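Local coordinates for SusD homolog (Bacteroides thetaiotaomicron, PDB 3SGH), which probably binds glycans at the cell surface as a SusD-like outer-membrane lipoprotein and passes them to a partner transporter, at residues P31-C36 with Y240-G245; M195-S200 with A323-E328; I395-G400 with A404-R409. One frame throughout, in Å; residues are numbered along the deposited sequence. Where two conformers were deposited one is given.

Contact 1: P31-C36 with Y240-G245; sequences PQQNAC and YAIVSG
Cys36 holds its sulfur over one face of the Tyr240 ring, with SG 3.8 Å from the ring centroid and only 10° off the ring normal: a Cys sulfur-aromatic contact. With SG anti to the backbone N (chi1 -170°), the thiol reaches out from helix 33-40 to this buried spot, where a polarisable sulfur on a short side chain can settle above the ring. The same SG lies 3.6 Å from Tyr240 N. Alongside, Gln33 and Ile242 cross at about a right angle. Ile242 CD1 and CG2 both rest against the Gln33 CB methylene, and Gln33 OE1 comes to 3.2 Å from Ile242 CD1. Glutamine suits this partly exposed place: its CB and amide flank lie on the isoleucine methyls, yet the amide can still meet solvent. Val243 adds its CG2 methyl, 3.6 Å from Gln33 O. No hydrogen bond crosses the contact. Polar order lies instead at the start of helix 33-40, where Gln32 acts as N-cap, its OE1 taking the Ala35 N-H at 3.0 Å. Behind this helix, Ala35 packs on Arg79 and Tyr83 of helix 75-84; on the partner side, Val243 leans on Val249 of strand 249-251, which pairs antiparallel with strand 50-52.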
ATOM      1  N   PRO A  31      10.476   6.862  -5.102  1.00 14.57           N
ATOM      2  CA  PRO A  31      11.617   6.326  -5.864  1.00 15.29           C
ATOM      3  C   PRO A  31      13.030   6.522  -5.276  1.00 15.05           C
ATOM      4  O   PRO A  31      13.928   5.707  -5.559  1.00 15.48           O
ATOM      5  CB  PRO A  31      11.504   7.033  -7.202  1.00 15.44           C
ATOM      6  CG  PRO A  31      10.826   8.331  -6.881  1.00 15.79           C
ATOM      7  CD  PRO A  31       9.830   7.998  -5.801  1.00 14.97           C
ATOM      8  N   GLN A  32      13.251   7.598  -4.528  1.00 14.75           N
ATOM      9  CA  GLN A  32      14.576   7.843  -3.986  1.00 15.19           C
ATOM     10  C   GLN A  32      14.938   6.671  -3.068  1.00 14.99           C
ATOM     11  O   GLN A  32      14.095   6.150  -2.326  1.00 12.75           O
ATOM     12  CB  GLN A  32      14.608   9.180  -3.275  1.00 16.12           C
ATOM     13  CG  GLN A  32      16.013   9.676  -2.897  1.00 15.55           C
ATOM     14  CD  GLN A  32      16.517   9.182  -1.579  1.00 17.67           C
ATOM     15  OE1 GLN A  32      15.737   8.717  -0.721  1.00 16.30           O
ATOM     16  NE2 GLN A  32      17.826   9.308  -1.374  1.00 18.14           N
ATOM     17  N   GLN A  33      16.204   6.280  -3.057  1.00 15.17           N
ATOM     18  CA  GLN A  33      16.577   5.028  -2.445  1.00 15.78           C
ATOM     19  C   GLN A  33      16.197   4.909  -0.961  1.00 15.05           C
ATOM     20  O   GLN A  33      15.759   3.840  -0.538  1.00 14.26           O
ATOM     21  CB  GLN A  33      18.071   4.724  -2.673  1.00 16.31           C
ATOM     22  CG  GLN A  33      19.003   5.709  -1.978  1.00 16.99           C
ATOM     23  CD  GLN A  33      20.365   5.740  -2.603  1.00 19.40           C
ATOM     24  OE1 GLN A  33      20.505   5.904  -3.839  1.00 20.05           O
ATOM     25  NE2 GLN A  33      21.383   5.532  -1.790  1.00 18.91           N
ATOM     26  N   ASN A  34      16.347   5.990  -0.179  1.00 13.93           N
ATOM     27  CA  ASN A  34      15.996   5.935   1.246  1.00 14.73           C
ATOM     28  C   ASN A  34      14.499   6.040   1.484  1.00 14.91           C
ATOM     29  O   ASN A  34      13.980   5.348   2.346  1.00 13.63           O
ATOM     30  CB  ASN A  34      16.730   7.032   1.996  1.00 16.02           C
ATOM     31  CG  ASN A  34      18.245   6.962   1.755  1.00 18.10           C
ATOM     32  OD1 ASN A  34      18.830   7.880   1.203  1.00 18.59           O
ATOM     33  ND2 ASN A  34      18.847   5.838   2.097  1.00 19.08           N
ATOM     34  N   ALA A  35      13.810   6.872   0.718  1.00 14.38           N
ATOM     35  CA  ALA A  35      12.336   6.903   0.730  1.00 14.35           C
ATOM     36  C   ALA A  35      11.787   5.514   0.404  1.00 13.98           C
ATOM     37  O   ALA A  35      10.872   5.052   1.066  1.00 15.05           O
ATOM     38  CB  ALA A  35      11.815   7.933  -0.305  1.00 15.65           C
ATOM     39  N   CYS A  36      12.358   4.885  -0.637  1.00 13.82           N
ATOM     40  CA  CYS A  36      11.974   3.535  -1.052  1.00 13.74           C
ATOM     41  C   CYS A  36      12.167   2.525   0.086  1.00 13.27           C
ATOM     42  O   CYS A  36      11.255   1.762   0.406  1.00 13.19           O
ATOM     43  CB  CYS A  36      12.720   3.115  -2.321  1.00 12.84           C
ATOM     44  SG  CYS A  36      12.064   1.602  -3.015  1.00 16.28           S
ATOM     45  N   TYR A 240      14.234   0.469  -5.638  1.00 14.11           N
ATOM     46  CA  TYR A 240      14.243  -0.961  -5.317  1.00 14.43           C
ATOM     47  C   TYR A 240      15.529  -1.591  -5.780  1.00 14.23           C
ATOM     48  O   TYR A 240      16.077  -2.431  -5.075  1.00 14.58           O
ATOM     49  CB  TYR A 240      13.065  -1.686  -5.924  1.00 14.60           C
ATOM     50  CG  TYR A 240      11.697  -1.529  -5.256  1.00 13.48           C
ATOM     51  CD1 TYR A 240      11.398  -2.112  -4.037  1.00 13.27           C
ATOM     52  CD2 TYR A 240      10.679  -0.822  -5.908  1.00 14.84           C
ATOM     53  CE1 TYR A 240      10.183  -2.022  -3.479  1.00 14.32           C
ATOM     54  CE2 TYR A 240       9.417  -0.735  -5.352  1.00 13.72           C
ATOM     55  CZ  TYR A 240       9.159  -1.345  -4.149  1.00 14.59           C
ATOM     56  OH  TYR A 240       7.902  -1.296  -3.579  1.00 14.75           O
ATOM     57  N   ALA A 241      16.011  -1.195  -6.955  1.00 14.94           N
ATOM     58  CA  ALA A 241      17.225  -1.807  -7.491  1.00 15.68           C
ATOM     59  C   ALA A 241      18.425  -1.470  -6.576  1.00 15.09           C
ATOM     60  O   ALA A 241      19.302  -2.314  -6.356  1.00 15.61           O
ATOM     61  CB  ALA A 241      17.469  -1.373  -8.893  1.00 14.76           C
ATOM     62  N   ILE A 242      18.427  -0.256  -6.020  1.00 15.20           N
ATOM     63  CA  ILE A 242      19.484   0.152  -5.099  1.00 14.74           C
ATOM     64  C   ILE A 242      19.361  -0.686  -3.780  1.00 14.79           C
ATOM     65  O   ILE A 242      20.344  -1.298  -3.366  1.00 15.10           O
ATOM     66  CB  ILE A 242      19.482   1.679  -4.838  1.00 14.93           C
ATOM     67  CG1 ILE A 242      19.753   2.434  -6.170  1.00 18.30           C
ATOM     68  CG2 ILE A 242      20.571   2.026  -3.735  1.00 13.88           C
ATOM     69  CD1 ILE A 242      19.379   3.949  -6.162  1.00 20.73           C
ATOM     70  N   VAL A 243      18.203  -0.660  -3.122  1.00 14.23           N
ATOM     71  CA  VAL A 243      17.998  -1.409  -1.875  1.00 14.73           C
ATOM     72  C   VAL A 243      18.301  -2.896  -2.088  1.00 13.97           C
ATOM     73  O   VAL A 243      19.013  -3.539  -1.297  1.00 13.99           O
ATOM     74  CB  VAL A 243      16.615  -1.138  -1.296  1.00 14.34           C
ATOM     75  CG1 VAL A 243      16.403  -1.881   0.034  1.00 15.46           C
ATOM     76  CG2 VAL A 243      16.427   0.390  -1.100  1.00 14.99           C
ATOM     77  N   SER A 244      17.856  -3.422  -3.222  1.00 13.24           N
ATOM     78  CA  SER A 244      18.010  -4.845  -3.508  1.00 13.59           C
ATOM     79  C   SER A 244      19.486  -5.217  -3.743  1.00 14.21           C
ATOM     80  O   SER A 244      19.912  -6.348  -3.457  1.00 15.37           O
ATOM     81  CB  SER A 244      17.174  -5.225  -4.732  1.00 13.47           C
ATOM     82  OG  SER A 244      17.303  -6.576  -5.131  1.00 16.17           O
ATOM     83  N   GLY A 245      20.239  -4.269  -4.284  1.00 15.13           N
ATOM     84  CA  GLY A 245      21.647  -4.447  -4.569  1.00 16.57           C
ATOM     85  C   GLY A 245      22.529  -4.448  -3.332  1.00 18.12           C
ATOM     86  O   GLY A 245      23.621  -5.017  -3.361  1.00 19.78           O
TER

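Contact 2: M195-S200 with A323-E328; sequences MAIRIS and AFLRAE
In the alpha-alpha superhelix that characterises this SusD-like protein, whose family belongs to the TPR clan, helix 181-198 packs near its C-terminal end on helix 319-331 through Ile197, Leu325 and Glu328. The contact is buried and small, and a single isoleucine supplies all of the touching on its side. Leu325 and Glu328 stand about one turn apart on their helix, and the branches of Ile197 divide between them. Toward Leu325, Ile197 CG1 and CB each lie 3.9 Å from the CD2 methyl, ordinary apolar packing in which the two side chains cross obliquely. Ile197 CD1 comes within 3.9 Å of Leu325 O and also brushes the CG methylene of Glu328. Toward Glu328, Ile197 CG2 makes the closest approach, 3.4 Å from OE1. Glu328 reaches it with an extended chain, CG anti to its own backbone N (chi1 -177°). A beta-branched residue suits this place, since its two arms can meet two different neighbours at once. The methyl offers the carboxylate no polar partner; Arg431 makes a salt bridge to Glu328 OE2, which probably offsets its charge. Cut back to an alanine here, the Ile197 side chain would keep only CB, which would probably open a gap beside Leu325 CD2 and along the Glu328 chain. Around the contact, Trp334 packs on Ile197 and Lys414 of helix 403-417 on Leu325, while helix 140-162 packs on the far side of helix 181-198. Ile197 O accepts twice from Ser200: from N at 3.1 Å and from the hydroxyl OG at 2.6 Å.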
HETATM    1  N   MSE A 195     -10.080   4.636  -0.433  1.00 13.71           N
HETATM    2  CA  MSE A 195     -10.333   5.229   0.876  1.00 15.24           C
HETATM    3  C   MSE A 195     -11.682   4.807   1.466  1.00 15.25           C
HETATM    4  O   MSE A 195     -11.776   4.444   2.675  1.00 14.29           O
HETATM    5  CB  MSE A 195     -10.175   6.768   0.793  1.00 15.01           C
HETATM    6  CG  MSE A 195      -8.772   7.132   0.392  1.00 17.11           C
HETATM    7 SE   MSE A 195      -8.626   9.063   0.105  0.75 15.29          SE
HETATM    8  CE  MSE A 195      -9.402   9.643   1.750  1.00 18.93           C
ATOM      9  N   ALA A 196     -12.715   4.822   0.622  1.00 14.95           N
ATOM     10  CA  ALA A 196     -14.067   4.450   1.012  1.00 14.55           C
ATOM     11  C   ALA A 196     -14.094   2.999   1.512  1.00 14.43           C
ATOM     12  O   ALA A 196     -14.637   2.707   2.569  1.00 14.46           O
ATOM     13  CB  ALA A 196     -15.050   4.619  -0.165  1.00 14.73           C
ATOM     14  N   ILE A 197     -13.495   2.088   0.751  1.00 14.30           N
ATOM     15  CA  ILE A 197     -13.408   0.672   1.164  1.00 15.03           C
ATOM     16  C   ILE A 197     -12.636   0.566   2.487  1.00 15.26           C
ATOM     17  O   ILE A 197     -13.041  -0.155   3.394  1.00 16.17           O
ATOM     18  CB  ILE A 197     -12.761  -0.214   0.047  1.00 14.82           C
ATOM     19  CG1 ILE A 197     -13.810  -0.425  -1.088  1.00 17.01           C
ATOM     20  CG2 ILE A 197     -12.215  -1.576   0.643  1.00 15.43           C
ATOM     21  CD1 ILE A 197     -14.969  -1.428  -0.717  1.00 16.57           C
ATOM     22  N   ARG A 198     -11.582   1.362   2.636  1.00 15.18           N
ATOM     23  CA  ARG A 198     -10.748   1.232   3.840  1.00 15.72           C
ATOM     24  C   ARG A 198     -11.483   1.581   5.113  1.00 15.01           C
ATOM     25  O   ARG A 198     -11.241   0.938   6.168  1.00 15.33           O
ATOM     26  CB  ARG A 198      -9.497   2.055   3.725  1.00 15.80           C
ATOM     27  CG  ARG A 198      -8.569   1.769   4.929  1.00 18.35           C
ATOM     28  CD  ARG A 198      -7.211   1.949   4.671  1.00 20.49           C
ATOM     29  NE  ARG A 198      -6.735   1.175   3.545  1.00 18.31           N
ATOM     30  CZ  ARG A 198      -5.643   1.522   2.893  1.00 18.70           C
ATOM     31  NH1 ARG A 198      -4.942   2.592   3.304  1.00 16.97           N
ATOM     32  NH2 ARG A 198      -5.231   0.804   1.840  1.00 16.81           N
ATOM     33  N   ILE A 199     -12.351   2.608   5.033  1.00 15.05           N
ATOM     34  CA  ILE A 199     -13.174   3.016   6.184  1.00 15.57           C
ATOM     35  C   ILE A 199     -14.587   2.393   6.279  1.00 16.29           C
ATOM     36  O   ILE A 199     -15.398   2.799   7.175  1.00 15.46           O
ATOM     37  CB  ILE A 199     -13.214   4.550   6.345  1.00 16.17           C
ATOM     38  CG1 ILE A 199     -14.014   5.228   5.229  1.00 17.96           C
ATOM     39  CG2 ILE A 199     -11.787   5.143   6.422  1.00 16.20           C
ATOM     40  CD1 ILE A 199     -14.569   6.598   5.694  1.00 19.54           C
ATOM     41  N   SER A 200     -14.829   1.358   5.460  1.00 15.22           N
ATOM     42  CA  SER A 200     -16.166   0.828   5.246  1.00 16.32           C
ATOM     43  C   SER A 200     -16.619  -0.032   6.414  1.00 16.27           C
ATOM     44  O   SER A 200     -17.836  -0.209   6.631  1.00 17.38           O
ATOM     45  CB  SER A 200     -16.263   0.052   3.944  1.00 15.80           C
ATOM     46  OG  SER A 200     -15.417  -1.076   3.927  1.00 16.04           O
ATOM     47  N   ALA A 323     -10.941  -2.537 -10.178  1.00 14.90           N
ATOM     48  CA  ALA A 323     -11.854  -3.658 -10.409  1.00 14.43           C
ATOM     49  C   ALA A 323     -12.059  -4.415  -9.093  1.00 13.77           C
ATOM     50  O   ALA A 323     -13.184  -4.731  -8.711  1.00 14.81           O
ATOM     51  CB  ALA A 323     -11.317  -4.559 -11.477  1.00 14.94           C
ATOM     52  N   PHE A 324     -10.971  -4.692  -8.366  1.00 13.62           N
ATOM     53  CA  PHE A 324     -11.092  -5.453  -7.114  1.00 14.46           C
ATOM     54  C   PHE A 324     -11.794  -4.669  -6.015  1.00 14.97           C
ATOM     55  O   PHE A 324     -12.470  -5.269  -5.196  1.00 15.18           O
ATOM     56  CB  PHE A 324      -9.742  -5.987  -6.601  1.00 14.86           C
ATOM     57  CG  PHE A 324      -9.171  -7.097  -7.434  1.00 14.24           C
ATOM     58  CD1 PHE A 324      -9.766  -8.367  -7.463  1.00 15.81           C
ATOM     59  CD2 PHE A 324      -8.031  -6.883  -8.173  1.00 13.28           C
ATOM     60  CE1 PHE A 324      -9.228  -9.360  -8.245  1.00 14.83           C
ATOM     61  CE2 PHE A 324      -7.456  -7.884  -8.949  1.00 13.80           C
ATOM     62  CZ  PHE A 324      -8.055  -9.126  -8.995  1.00 15.76           C
ATOM     63  N   LEU A 325     -11.638  -3.342  -6.000  1.00 15.12           N
ATOM     64  CA  LEU A 325     -12.368  -2.496  -5.045  1.00 14.98           C
ATOM     65  C   LEU A 325     -13.881  -2.602  -5.306  1.00 15.32           C
ATOM     66  O   LEU A 325     -14.692  -2.770  -4.369  1.00 15.74           O
ATOM     67  CB  LEU A 325     -11.887  -1.048  -5.174  1.00 13.72           C
ATOM     68  CG  LEU A 325     -10.476  -0.793  -4.572  1.00 15.26           C
ATOM     69  CD1 LEU A 325      -9.973   0.533  -5.034  1.00 11.69           C
ATOM     70  CD2 LEU A 325     -10.465  -0.909  -3.049  1.00 15.85           C
ATOM     71  N   ARG A 326     -14.259  -2.536  -6.589  1.00 15.96           N
ATOM     72  CA  ARG A 326     -15.661  -2.673  -7.000  1.00 15.41           C
ATOM     73  C   ARG A 326     -16.187  -4.078  -6.722  1.00 15.85           C
ATOM     74  O   ARG A 326     -17.346  -4.240  -6.358  1.00 15.58           O
ATOM     75  CB  ARG A 326     -15.843  -2.272  -8.491  1.00 16.06           C
ATOM     76  CG  ARG A 326     -15.740  -0.759  -8.682  1.00 16.49           C
ATOM     77  CD  ARG A 326     -15.888  -0.341 -10.125  1.00 16.25           C
ATOM     78  NE  ARG A 326     -14.739  -0.748 -10.910  1.00 17.24           N
ATOM     79  CZ  ARG A 326     -14.630  -0.601 -12.227  1.00 18.35           C
ATOM     80  NH1 ARG A 326     -15.612  -0.033 -12.924  1.00 17.24           N
ATOM     81  NH2 ARG A 326     -13.539  -0.995 -12.850  1.00 19.22           N
ATOM     82  N   ALA A 327     -15.352  -5.101  -6.852  1.00 15.21           N
ATOM     83  CA  ALA A 327     -15.790  -6.457  -6.544  1.00 16.01           C
ATOM     84  C   ALA A 327     -16.185  -6.533  -5.078  1.00 16.21           C
ATOM     85  O   ALA A 327     -17.226  -7.060  -4.754  1.00 15.79           O
ATOM     86  CB  ALA A 327     -14.690  -7.488  -6.880  1.00 15.65           C
ATOM     87  N   GLU A 328     -15.330  -5.995  -4.188  1.00 16.30           N
ATOM     88  CA  GLU A 328     -15.617  -5.993  -2.768  1.00 16.66           C
ATOM     89  C   GLU A 328     -16.884  -5.172  -2.482  1.00 17.24           C
ATOM     90  O   GLU A 328     -17.710  -5.600  -1.710  1.00 18.38           O
ATOM     91  CB  GLU A 328     -14.426  -5.515  -1.908  1.00 16.39           C
ATOM     92  CG  GLU A 328     -14.792  -5.614  -0.426  1.00 17.93           C
ATOM     93  CD  GLU A 328     -13.665  -5.345   0.553  1.00 18.59           C
ATOM     94  OE1 GLU A 328     -12.573  -4.900   0.145  1.00 17.84           O
ATOM     95  OE2 GLU A 328     -13.934  -5.584   1.775  1.00 18.96           O
TER

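Contact 3: I395-G400 with A404-R409; sequences IKWEDG and AKKLER
Arg409 and Lys406 meet Trp397 with their aliphatic chains, Arg409 CD lying 3.7 Å from Trp397 CE3 and Lys406 CD 4.0 Å from Trp397 CZ2. Long basic chains suit these places, one turn apart on the helix: their methylenes lie against the broad indole while their charged ends reach polar partners beyond it. Past the ring, the extended Lys406 chain brings NZ to Asp399 O, a hydrogen bond of 3.1 Å. Arg409, bent at chi3 (-74°), turns its guanidinium so that Lys396 O lies over one face, 3.3 Å above the plane. Glu398 OE1 forms a long salt bridge to Arg409 NH2 at 3.6 Å, less certain because the glutamate has two conformers. In fold terms, these contacts fasten a segment without regular structure, 395-400, along helix 403-417, which it leads into in this alpha-alpha superhelical protein. Waters complete the join: one accepts from Trp397 NE1 and Lys406 NZ, while another sits over the centre of an indole face and accepts from Glu398 N and Arg409 NH1. Further out, Thr394 O takes the Arg409 NE hydrogen. Tyr344 of helix 340-354 bonds through its hydroxyl to Ile395 O and meets the Trp397 ring, and backbone hydrogen bonds tie Lys396 to Asp366.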
ATOM      1  N   ILE A 395      -8.882 -20.321  -6.913  1.00 19.04           N
ATOM      2  CA  ILE A 395      -8.998 -19.191  -7.831  1.00 17.90           C
ATOM      3  C   ILE A 395     -10.353 -19.019  -8.495  1.00 19.33           C
ATOM      4  O   ILE A 395     -10.925 -17.918  -8.496  1.00 18.45           O
ATOM      5  CB  ILE A 395      -7.950 -19.312  -8.956  1.00 18.79           C
ATOM      6  CG1 ILE A 395      -6.505 -19.366  -8.380  1.00 19.50           C
ATOM      7  CG2 ILE A 395      -8.113 -18.141 -10.009  1.00 18.37           C
ATOM      8  CD1 ILE A 395      -5.530 -20.094  -9.299  1.00 18.95           C
ATOM      9  N   LYS A 396     -10.878 -20.107  -9.070  1.00 19.67           N
ATOM     10  CA  LYS A 396     -12.144 -20.038  -9.818  0.50 20.53           C
ATOM     11  C   LYS A 396     -13.261 -19.488  -8.954  1.00 19.82           C
ATOM     12  O   LYS A 396     -13.466 -19.940  -7.823  1.00 19.71           O
ATOM     13  CB  LYS A 396     -12.567 -21.418 -10.342  0.50 21.02           C
ATOM     14  CG  LYS A 396     -13.856 -21.445 -11.197  0.50 23.55           C
ATOM     15  CD  LYS A 396     -14.687 -22.693 -10.882  0.50 26.78           C
ATOM     16  CE  LYS A 396     -15.575 -23.137 -12.047  0.50 27.67           C
ATOM     17  NZ  LYS A 396     -16.389 -22.034 -12.659  0.50 27.55           N
ATOM     18  N   TRP A 397     -13.983 -18.526  -9.496  1.00 19.82           N
ATOM     19  CA  TRP A 397     -15.131 -17.942  -8.831  1.00 21.29           C
ATOM     20  C   TRP A 397     -16.227 -18.986  -8.619  1.00 23.48           C
ATOM     21  O   TRP A 397     -16.536 -19.767  -9.525  1.00 23.23           O
ATOM     22  CB  TRP A 397     -15.707 -16.778  -9.611  1.00 20.51           C
ATOM     23  CG  TRP A 397     -16.724 -16.066  -8.793  1.00 20.54           C
ATOM     24  CD1 TRP A 397     -18.076 -16.236  -8.825  1.00 22.37           C
ATOM     25  CD2 TRP A 397     -16.464 -15.116  -7.764  1.00 20.91           C
ATOM     26  NE1 TRP A 397     -18.669 -15.432  -7.890  1.00 22.38           N
ATOM     27  CE2 TRP A 397     -17.694 -14.732  -7.228  1.00 21.77           C
ATOM     28  CE3 TRP A 397     -15.302 -14.532  -7.256  1.00 21.89           C
ATOM     29  CZ2 TRP A 397     -17.792 -13.816  -6.207  1.00 20.29           C
ATOM     30  CZ3 TRP A 397     -15.407 -13.627  -6.254  1.00 23.28           C
ATOM     31  CH2 TRP A 397     -16.633 -13.275  -5.734  1.00 22.84           C
ATOM     32  N   GLU A 398     -16.760 -18.989  -7.403  1.00 24.80           N
ATOM     33  CA  GLU A 398     -17.831 -19.886  -7.008  0.50 26.60           C
ATOM     34  C   GLU A 398     -19.029 -19.066  -6.526  1.00 27.39           C
ATOM     35  O   GLU A 398     -18.968 -18.455  -5.470  1.00 25.84           O
ATOM     36  CB  GLU A 398     -17.329 -20.804  -5.902  0.50 26.90           C
ATOM     37  CG  GLU A 398     -16.037 -21.543  -6.261  0.50 28.45           C
ATOM     38  CD  GLU A 398     -15.678 -22.633  -5.284  0.50 29.70           C
ATOM     39  OE1 GLU A 398     -15.634 -22.334  -4.069  0.50 32.90           O
ATOM     40  OE2 GLU A 398     -15.410 -23.772  -5.739  0.50 28.66           O
ATOM     41  N   ASP A 399     -20.117 -19.061  -7.298  1.00 29.98           N
ATOM     42  CA  ASP A 399     -21.303 -18.258  -6.987  1.00 32.20           C
ATOM     43  C   ASP A 399     -21.964 -18.682  -5.661  1.00 32.08           C
ATOM     44  O   ASP A 399     -22.585 -17.877  -4.976  1.00 32.14           O
ATOM     45  CB  ASP A 399     -22.336 -18.354  -8.130  1.00 34.07           C
ATOM     46  CG  ASP A 399     -22.087 -17.335  -9.279  1.00 39.04           C
ATOM     47  OD1 ASP A 399     -21.344 -16.322  -9.113  1.00 43.15           O
ATOM     48  OD2 ASP A 399     -22.692 -17.531 -10.369  1.00 45.73           O
ATOM     49  N   GLY A 400     -21.781 -19.936  -5.300  1.00 32.13           N
ATOM     50  CA  GLY A 400     -22.378 -20.509  -4.099  1.00 32.38           C
ATOM     51  C   GLY A 400     -21.501 -20.466  -2.859  1.00 31.51           C
ATOM     52  O   GLY A 400     -21.957 -20.860  -1.797  1.00 31.79           O
ATOM     53  N   ALA A 404     -17.608 -15.180   3.536  1.00 23.12           N
ATOM     54  CA  ALA A 404     -16.209 -15.061   4.002  1.00 22.88           C
ATOM     55  C   ALA A 404     -15.272 -15.584   2.917  1.00 21.84           C
ATOM     56  O   ALA A 404     -14.176 -15.030   2.704  1.00 20.97           O
ATOM     57  CB  ALA A 404     -15.955 -15.828   5.354  1.00 23.67           C
ATOM     58  N   LYS A 405     -15.695 -16.637   2.218  1.00 20.63           N
ATOM     59  CA  LYS A 405     -14.893 -17.230   1.124  0.50 20.37           C
ATOM     60  C   LYS A 405     -14.844 -16.315  -0.105  1.00 19.81           C
ATOM     61  O   LYS A 405     -13.776 -16.118  -0.733  1.00 19.24           O
ATOM     62  CB  LYS A 405     -15.448 -18.600   0.718  0.50 20.81           C
ATOM     63  CG  LYS A 405     -14.949 -19.716   1.635  0.50 22.89           C
ATOM     64  CD  LYS A 405     -15.820 -20.976   1.602  0.50 25.26           C
ATOM     65  CE  LYS A 405     -15.377 -21.975   0.549  0.50 26.13           C
ATOM     66  NZ  LYS A 405     -15.744 -23.376   0.891  0.50 26.26           N
ATOM     67  N   LYS A 406     -16.004 -15.732  -0.453  1.00 19.55           N
ATOM     68  CA  LYS A 406     -16.039 -14.765  -1.564  1.00 18.58           C
ATOM     69  C   LYS A 406     -15.118 -13.587  -1.278  1.00 18.35           C
ATOM     70  O   LYS A 406     -14.406 -13.120  -2.174  1.00 18.70           O
ATOM     71  CB  LYS A 406     -17.456 -14.255  -1.831  1.00 19.01           C
ATOM     72  CG  LYS A 406     -18.416 -15.357  -2.320  1.00 19.70           C
ATOM     73  CD  LYS A 406     -19.707 -14.735  -2.861  1.00 21.20           C
ATOM     74  CE  LYS A 406     -20.573 -15.726  -3.594  1.00 24.52           C
ATOM     75  NZ  LYS A 406     -21.914 -15.094  -3.902  1.00 22.55           N
ATOM     76  N   LEU A 407     -15.141 -13.102  -0.052  1.00 17.25           N
ATOM     77  CA  LEU A 407     -14.296 -11.957   0.310  1.00 17.29           C
ATOM     78  C   LEU A 407     -12.821 -12.323   0.263  1.00 17.10           C
ATOM     79  O   LEU A 407     -12.002 -11.559  -0.290  1.00 16.68           O
ATOM     80  CB  LEU A 407     -14.697 -11.439   1.673  1.00 17.52           C
ATOM     81  CG  LEU A 407     -14.003 -10.154   2.133  1.00 17.60           C
ATOM     82  CD1 LEU A 407     -14.229  -9.023   1.161  1.00 15.55           C
ATOM     83  CD2 LEU A 407     -14.434  -9.757   3.590  1.00 18.10           C
ATOM     84  N   GLU A 408     -12.468 -13.485   0.823  1.00 18.00           N
ATOM     85  CA  GLU A 408     -11.066 -13.901   0.839  1.00 17.35           C
ATOM     86  C   GLU A 408     -10.553 -14.100  -0.591  1.00 16.80           C
ATOM     87  O   GLU A 408      -9.418 -13.727  -0.903  1.00 16.09           O
ATOM     88  CB  GLU A 408     -10.871 -15.175   1.645  1.00 18.03           C
ATOM     89  CG  GLU A 408      -9.393 -15.583   1.713  1.00 18.42           C
ATOM     90  CD  GLU A 408      -9.065 -16.768   2.584  1.00 19.53           C
ATOM     91  OE1 GLU A 408      -9.985 -17.458   3.095  1.00 18.56           O
ATOM     92  OE2 GLU A 408      -7.822 -16.982   2.775  1.00 17.75           O
ATOM     93  N   ARG A 409     -11.405 -14.633  -1.450  1.00 16.42           N
ATOM     94  CA  ARG A 409     -11.063 -14.809  -2.844  1.00 17.08           C
ATOM     95  C   ARG A 409     -10.757 -13.471  -3.524  1.00 16.05           C
ATOM     96  O   ARG A 409      -9.689 -13.303  -4.144  1.00 15.89           O
ATOM     97  CB  ARG A 409     -12.204 -15.520  -3.572  1.00 16.86           C
ATOM     98  CG  ARG A 409     -11.917 -15.787  -5.027  1.00 19.44           C
ATOM     99  CD  ARG A 409     -12.883 -16.808  -5.617  1.00 21.17           C
ATOM    100  NE  ARG A 409     -12.566 -18.151  -5.140  1.00 20.95           N
ATOM    101  CZ  ARG A 409     -13.299 -18.922  -4.337  1.00 22.77           C
ATOM    102  NH1 ARG A 409     -14.506 -18.560  -3.900  1.00 23.49           N
ATOM    103  NH2 ARG A 409     -12.826 -20.114  -4.004  1.00 23.43           N
TER
HETATM  104  O   HOH W   1     -21.534 -14.726  -6.903  1.00 34.76           O
HETATM  105  O   HOH W   2     -16.615 -16.893  -5.128  1.00 21.41           O

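Overall arrangement
Contacts 2 and 3 are neighbours on one side of the molecule, their centres about 16 Å apart, and they touch directly: Glu328 OE2 of contact 2 lies 3.5 Å from Leu407 CD1 of contact 3, so helix 319-331 rests between helix 181-198 and helix 403-417. Contact 1 lies across the centre of the chain, its centre about 30 Å from that of contact 2 and about 36 Å from that of contact 3, without touching either. Along the chain, the segments of contacts 1 and 2 alternate, whereas contact 3 follows both. All three are contacts of protein packing in the SusD-like fold; none can be tied to a sugar site.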